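Local coordinates for protein transcriptional regulator (Enterococcus faecalis, PDB 3QFI) that is of unknown exact function but belongs to the LytR-CpsA-Psr family of bacterial cell-envelope proteins and is probably a transcriptional regulator, at residues 19-24 and 50-55; 75-80 and 242-247. One frame throughout, in Å; residues are numbered along the deposited sequence.

Contact 1 is a buried contact in the six-stranded mixed sheet, where two neighbouring strands pair. Contact 2 is a surface contact, where two beta hairpins are joined by a lysine side chain. Their centres lie about 30 Å apart, on opposite sides of the chain's centre, and they share no strand. The chemistry differs accordingly. In 19-24 and 50-55, backbone hydrogen bonds hold the strands, and apolar side chains with two prolines fill in around them. In 75-80 and 242-247 no backbone-to-backbone hydrogen bond joins the strands, and one lysine ammonium does most of the work. Along the chain contact 1 closes before contact 2 opens.

Contact 1 of 2, residues 19-24 and 50-55; sequences QEPFSV and INPKEN
Phe22 and Ile50 form an antiparallel hydrogen-bonded pair where strand 22-28 begins, near the end of strand 44-51. This is the pairing of adjacent antiparallel strands in the mixed sheet of the LytR-CpsA-Psr protein. Ile50 N donates to Phe22 O at 2.8 Å, almost along the C=O axis and with 165° at the hydrogen. The return bond, Phe22 N to Ile50 O, is 3.0 Å and less straight, with 139° at the hydrogen. Pro21 CA adds a CA-H...O contact to the same Ile50 O.

The side chains of Phe22 and Ile50 lie on one face of the sheet, side by side and pointing the same way. With Phe22 CG between the backbone N and the carbonyl carbon (chi1 71°), the ring lies alongside Ile50. Ile50 CG1 lies over one face of the ring, offset toward its rim, in a CH-pi contact 3.9 Å from the centroid. Asn51 runs beside Pro21, with OD1 3.3 Å from Pro21 CG. The extended Lys53 chain crosses the Pro21 ring at about a right angle, and its CE lies 3.4 Å from Pro21 CD. Pro52 CG meets Gln19 O at 3.6 Å. Two prolines thus carry the contact on past the last paired residues.

Tyr220 meets Phe22 edge-to-face and also touches Ile50. Strand 22-28 is flanked by 44-51 and 105-109 in the mixed sheet, while Gln262 of helix 249-262 packs on Asn51.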
loop_
_atom_site.group_PDB
_atom_site.type_symbol
_atom_site.label_atom_id
_atom_site.label_comp_id
_atom_site.label_asym_id
_atom_site.label_seq_id
_atom_site.Cartn_x
_atom_site.Cartn_y
_atom_site.Cartn_z
ATOM N N GLN A 19 13.596 12.653 -12.793
ATOM C CA GLN A 19 13.681 11.351 -12.145
ATOM C C GLN A 19 14.040 11.546 -10.677
ATOM O O GLN A 19 14.992 10.976 -10.130
ATOM C CB GLN A 19 14.699 10.442 -12.838
ATOM C CG GLN A 19 16.145 10.761 -12.536
ATOM C CD GLN A 19 17.040 9.534 -12.617
ATOM O OE1 GLN A 19 18.166 9.549 -12.115
ATOM N NE2 GLN A 19 16.546 8.469 -13.259
ATOM N N GLU A 20 13.255 12.396 -10.046
ATOM C CA GLU A 20 13.435 12.689 -8.649
ATOM C C GLU A 20 12.608 11.609 -7.961
ATOM O O GLU A 20 11.524 11.244 -8.428
ATOM C CB GLU A 20 12.896 14.086 -8.380
ATOM C CG GLU A 20 13.226 14.677 -7.047
ATOM C CD GLU A 20 12.922 16.169 -7.020
ATOM O OE1 GLU A 20 13.664 16.928 -7.681
ATOM O OE2 GLU A 20 11.937 16.578 -6.364
ATOM N N PRO A 21 13.134 11.046 -6.870
ATOM C CA PRO A 21 12.459 9.993 -6.096
ATOM C C PRO A 21 11.068 10.454 -5.694
ATOM O O PRO A 21 10.891 11.581 -5.238
ATOM C CB PRO A 21 13.367 9.818 -4.884
ATOM C CG PRO A 21 14.736 10.177 -5.444
ATOM C CD PRO A 21 14.430 11.402 -6.270
ATOM N N PHE A 22 10.071 9.602 -5.856
ATOM C CA PHE A 22 8.738 10.029 -5.480
ATOM C C PHE A 22 7.995 8.885 -4.804
ATOM O O PHE A 22 8.461 7.739 -4.795
ATOM C CB PHE A 22 7.988 10.548 -6.711
ATOM C CG PHE A 22 7.604 9.481 -7.664
ATOM C CD1 PHE A 22 6.386 8.836 -7.539
ATOM C CD2 PHE A 22 8.470 9.090 -8.665
ATOM C CE1 PHE A 22 6.024 7.804 -8.407
ATOM C CE2 PHE A 22 8.124 8.060 -9.543
ATOM C CZ PHE A 22 6.890 7.417 -9.406
ATOM N N SER A 23 6.836 9.194 -4.244
ATOM C CA SER A 23 6.076 8.192 -3.519
ATOM C C SER A 23 4.630 8.162 -3.970
ATOM O O SER A 23 4.108 9.143 -4.505
ATOM C CB SER A 23 6.114 8.512 -2.034
ATOM O OG SER A 23 5.172 9.529 -1.749
ATOM N N VAL A 24 3.965 7.044 -3.730
ATOM C CA VAL A 24 2.584 6.945 -4.143
ATOM C C VAL A 24 1.788 5.998 -3.260
ATOM O O VAL A 24 2.282 4.950 -2.825
ATOM C CB VAL A 24 2.505 6.508 -5.613
ATOM C CG1 VAL A 24 3.634 5.537 -5.916
ATOM C CG2 VAL A 24 1.153 5.860 -5.901
ATOM N N ILE A 50 9.535 5.152 -4.883
ATOM C CA ILE A 50 10.338 4.920 -6.070
ATOM C C ILE A 50 11.616 5.741 -5.911
ATOM O O ILE A 50 11.574 6.974 -5.902
ATOM C CB ILE A 50 9.557 5.362 -7.341
ATOM C CG1 ILE A 50 8.124 4.823 -7.275
ATOM C CG2 ILE A 50 10.240 4.844 -8.614
ATOM C CD1 ILE A 50 8.035 3.317 -7.195
ATOM N N ASN A 51 12.744 5.050 -5.745
ATOM C CA ASN A 51 14.036 5.709 -5.591
ATOM C C ASN A 51 15.047 5.155 -6.580
ATOM O O ASN A 51 15.751 4.196 -6.290
ATOM C CB ASN A 51 14.585 5.539 -4.177
ATOM C CG ASN A 51 15.920 6.244 -3.990
ATOM O OD1 ASN A 51 16.032 7.464 -4.183
ATOM N ND2 ASN A 51 16.943 5.480 -3.622
ATOM N N PRO A 52 15.128 5.760 -7.769
ATOM C CA PRO A 52 16.070 5.303 -8.791
ATOM C C PRO A 52 17.528 5.504 -8.389
ATOM O O PRO A 52 18.403 4.800 -8.871
ATOM C CB PRO A 52 15.678 6.128 -10.015
ATOM C CG PRO A 52 15.182 7.410 -9.412
ATOM C CD PRO A 52 14.354 6.923 -8.242
ATOM N N LYS A 53 17.792 6.457 -7.502
ATOM C CA LYS A 53 19.159 6.715 -7.070
ATOM C C LYS A 53 19.742 5.505 -6.344
ATOM O O LYS A 53 20.946 5.431 -6.107
ATOM C CB LYS A 53 19.201 7.946 -6.160
ATOM C CG LYS A 53 18.600 9.211 -6.794
ATOM C CD LYS A 53 18.414 10.324 -5.764
ATOM C CE LYS A 53 17.841 11.583 -6.396
ATOM N NZ LYS A 53 17.686 12.688 -5.406
ATOM N N GLU A 54 18.895 4.552 -5.984
ATOM C CA GLU A 54 19.383 3.366 -5.302
ATOM C C GLU A 54 18.763 2.139 -5.942
ATOM O O GLU A 54 18.779 1.052 -5.374
ATOM C CB GLU A 54 19.032 3.434 -3.820
ATOM C CG GLU A 54 19.805 2.470 -2.959
ATOM C CD GLU A 54 19.472 2.637 -1.500
ATOM O OE1 GLU A 54 18.289 2.450 -1.133
ATOM O OE2 GLU A 54 20.391 2.961 -0.718
ATOM N N ASN A 55 18.219 2.343 -7.137
ATOM C CA ASN A 55 17.594 1.288 -7.908
ATOM C C ASN A 55 16.713 0.393 -7.055
ATOM O O ASN A 55 16.953 -0.810 -6.979
ATOM C CB ASN A 55 18.674 0.445 -8.585
ATOM C CG ASN A 55 19.603 1.276 -9.439
ATOM O OD1 ASN A 55 19.174 1.948 -10.379
ATOM N ND2 ASN A 55 20.887 1.244 -9.113
#

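Contact 2 of 2, residues 75-80 and 242-247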
loop_
_atom_site.group_PDB
_atom_site.type_symbol
_atom_site.label_atom_id
_atom_site.label_comp_id
_atom_site.label_asym_id
_atom_site.label_seq_id
_atom_site.Cartn_x
_atom_site.Cartn_y
_atom_site.Cartn_z
ATOM N N THR A 75 -9.783 13.763 15.426
ATOM C CA THR A 75 -9.976 12.631 16.308
ATOM C C THR A 75 -8.868 11.637 15.986
ATOM O O THR A 75 -8.064 11.851 15.070
ATOM C CB THR A 75 -11.386 11.949 16.123
ATOM O OG1 THR A 75 -11.469 11.292 14.851
ATOM C CG2 THR A 75 -12.510 12.988 16.217
ATOM N N GLN A 76 -8.811 10.577 16.781
ATOM C CA GLN A 76 -7.845 9.508 16.612
ATOM C C GLN A 76 -8.700 8.281 16.443
ATOM O O GLN A 76 -9.447 7.929 17.355
ATOM C CB GLN A 76 -6.975 9.313 17.860
ATOM C CG GLN A 76 -5.925 10.386 18.117
ATOM C CD GLN A 76 -6.536 11.675 18.644
ATOM O OE1 GLN A 76 -7.104 11.703 19.739
ATOM N NE2 GLN A 76 -6.429 12.748 17.862
ATOM N N ASP A 77 -8.598 7.642 15.283
ATOM C CA ASP A 77 -9.367 6.434 14.992
ATOM C C ASP A 77 -8.446 5.461 14.275
ATOM O O ASP A 77 -7.264 5.730 14.116
ATOM C CB ASP A 77 -10.558 6.764 14.085
ATOM C CG ASP A 77 -11.811 6.008 14.472
ATOM O OD1 ASP A 77 -11.727 4.776 14.706
ATOM O OD2 ASP A 77 -12.888 6.649 14.536
ATOM N N LYS A 78 -8.981 4.322 13.846
ATOM C CA LYS A 78 -8.165 3.369 13.102
ATOM C C LYS A 78 -8.077 3.884 11.671
ATOM O O LYS A 78 -9.084 4.308 11.107
ATOM C CB LYS A 78 -8.789 1.967 13.129
ATOM C CG LYS A 78 -10.271 1.923 12.834
ATOM C CD LYS A 78 -10.806 0.504 12.927
ATOM C CE LYS A 78 -10.347 -0.185 14.196
ATOM N NZ LYS A 78 -10.837 -1.590 14.284
ATOM N N LEU A 79 -6.862 3.874 11.123
ATOM C CA LEU A 79 -6.562 4.339 9.766
ATOM C C LEU A 79 -7.621 4.011 8.716
ATOM O O LEU A 79 -7.855 4.759 7.769
ATOM C CB LEU A 79 -5.228 3.737 9.320
ATOM C CG LEU A 79 -4.856 3.837 7.840
ATOM C CD1 LEU A 79 -4.550 5.285 7.488
ATOM C CD2 LEU A 79 -3.647 2.963 7.575
ATOM N N ASN A 80 -8.250 2.867 8.887
ATOM C CA ASN A 80 -9.268 2.418 7.969
ATOM C C ASN A 80 -10.357 3.475 7.730
ATOM O O ASN A 80 -10.738 3.728 6.591
ATOM C CB ASN A 80 -9.882 1.144 8.528
ATOM C CG ASN A 80 -10.617 0.374 7.493
ATOM O OD1 ASN A 80 -11.446 -0.478 7.818
ATOM N ND2 ASN A 80 -10.314 0.648 6.219
ATOM N N ILE A 242 -13.510 -2.324 20.918
ATOM C CA ILE A 242 -13.071 -2.368 19.528
ATOM C C ILE A 242 -11.593 -2.692 19.497
ATOM O O ILE A 242 -10.838 -2.199 20.321
ATOM C CB ILE A 242 -13.303 -1.038 18.837
ATOM C CG1 ILE A 242 -14.805 -0.739 18.824
ATOM C CG2 ILE A 242 -12.728 -1.077 17.423
ATOM C CD1 ILE A 242 -15.143 0.529 18.088
ATOM N N TYR A 243 -11.192 -3.534 18.554
ATOM C CA TYR A 243 -9.798 -3.946 18.429
ATOM C C TYR A 243 -8.945 -2.964 17.635
ATOM O O TYR A 243 -9.196 -2.732 16.451
ATOM C CB TYR A 243 -9.709 -5.321 17.756
ATOM C CG TYR A 243 -8.323 -5.675 17.254
ATOM C CD1 TYR A 243 -7.358 -6.186 18.108
ATOM C CD2 TYR A 243 -7.966 -5.456 15.922
ATOM C CE1 TYR A 243 -6.067 -6.471 17.645
ATOM C CE2 TYR A 243 -6.686 -5.736 15.458
ATOM C CZ TYR A 243 -5.742 -6.241 16.321
ATOM O OH TYR A 243 -4.476 -6.512 15.853
ATOM N N TYR A 244 -7.939 -2.382 18.277
ATOM C CA TYR A 244 -7.050 -1.469 17.567
ATOM C C TYR A 244 -5.654 -2.015 17.669
ATOM O O TYR A 244 -5.396 -2.939 18.426
ATOM C CB TYR A 244 -7.043 -0.069 18.175
ATOM C CG TYR A 244 -8.371 0.617 18.203
ATOM C CD1 TYR A 244 -9.301 0.328 19.195
ATOM C CD2 TYR A 244 -8.689 1.591 17.259
ATOM C CE1 TYR A 244 -10.505 0.991 19.252
ATOM C CE2 TYR A 244 -9.906 2.263 17.310
ATOM C CZ TYR A 244 -10.804 1.954 18.313
ATOM O OH TYR A 244 -12.008 2.607 18.386
ATOM N N GLN A 245 -4.751 -1.433 16.899
ATOM C CA GLN A 245 -3.357 -1.840 16.917
ATOM C C GLN A 245 -2.514 -0.592 17.195
ATOM O O GLN A 245 -2.537 0.372 16.418
ATOM C CB GLN A 245 -2.982 -2.464 15.569
ATOM C CG GLN A 245 -1.521 -2.823 15.415
ATOM C CD GLN A 245 -1.238 -3.486 14.086
ATOM O OE1 GLN A 245 -0.152 -3.334 13.523
ATOM N NE2 GLN A 245 -2.219 -4.234 13.572
ATOM N N VAL A 246 -1.800 -0.599 18.317
ATOM C CA VAL A 246 -0.961 0.538 18.676
ATOM C C VAL A 246 0.448 0.247 18.216
ATOM O O VAL A 246 1.068 -0.712 18.671
ATOM C CB VAL A 246 -0.917 0.786 20.187
ATOM C CG1 VAL A 246 0.010 1.955 20.482
ATOM C CG2 VAL A 246 -2.301 1.065 20.712
ATOM N N LEU A 247 0.949 1.082 17.316
ATOM C CA LEU A 247 2.281 0.899 16.771
ATOM C C LEU A 247 3.385 1.166 17.776
ATOM O O LEU A 247 3.262 2.013 18.667
ATOM C CB LEU A 247 2.479 1.799 15.546
ATOM C CG LEU A 247 1.636 1.490 14.305
ATOM C CD1 LEU A 247 1.794 2.606 13.291
ATOM C CD2 LEU A 247 2.075 0.164 13.698
#
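Lys78 NZ is gripped twice, by a hydrogen bond to Tyr243 O at 2.9 Å and by a salt bridge to Asp65 OD2. The first joins two beta hairpins, 67-70 with 75-78 and 234-238 with 243-247. The second holds NZ to the loop just before strand 67-70. Strands 75-78 and 243-247 do not pair. They run 107° apart, their axes come within 8.1 Å, and the Lys78 side chain spans the gap.

The lysine reaches across with CG between the backbone N and the carbonyl carbon. The chain then runs straight, bends at chi3 (48°) and ends extended. NZ stands above the plane of the Tyr243 carbonyl and not on a lone pair. Ile242 CG2 lies beside it, 3.7 Å from NZ.

Lys78 crosses the Tyr244 side chain at about a right angle, CE lying 3.9 Å from CD2. The ammonium is 5.1 Å from the ring centroid, so any cation-pi attraction is weak at most. The Asp65 carboxylate, and to a lesser degree the Tyr243 carbonyl, would favour the charged form of Lys78. Gln245 also bonds through its backbone to Asp65, which brings the salt-bridge partner next to strand 243-247.

Asp77 approaches the edge of the Tyr244 ring, OD1 being 4.1 Å from CE2. The same OD1 accepts Lys78 N at 2.9 Å through its anti lone pair.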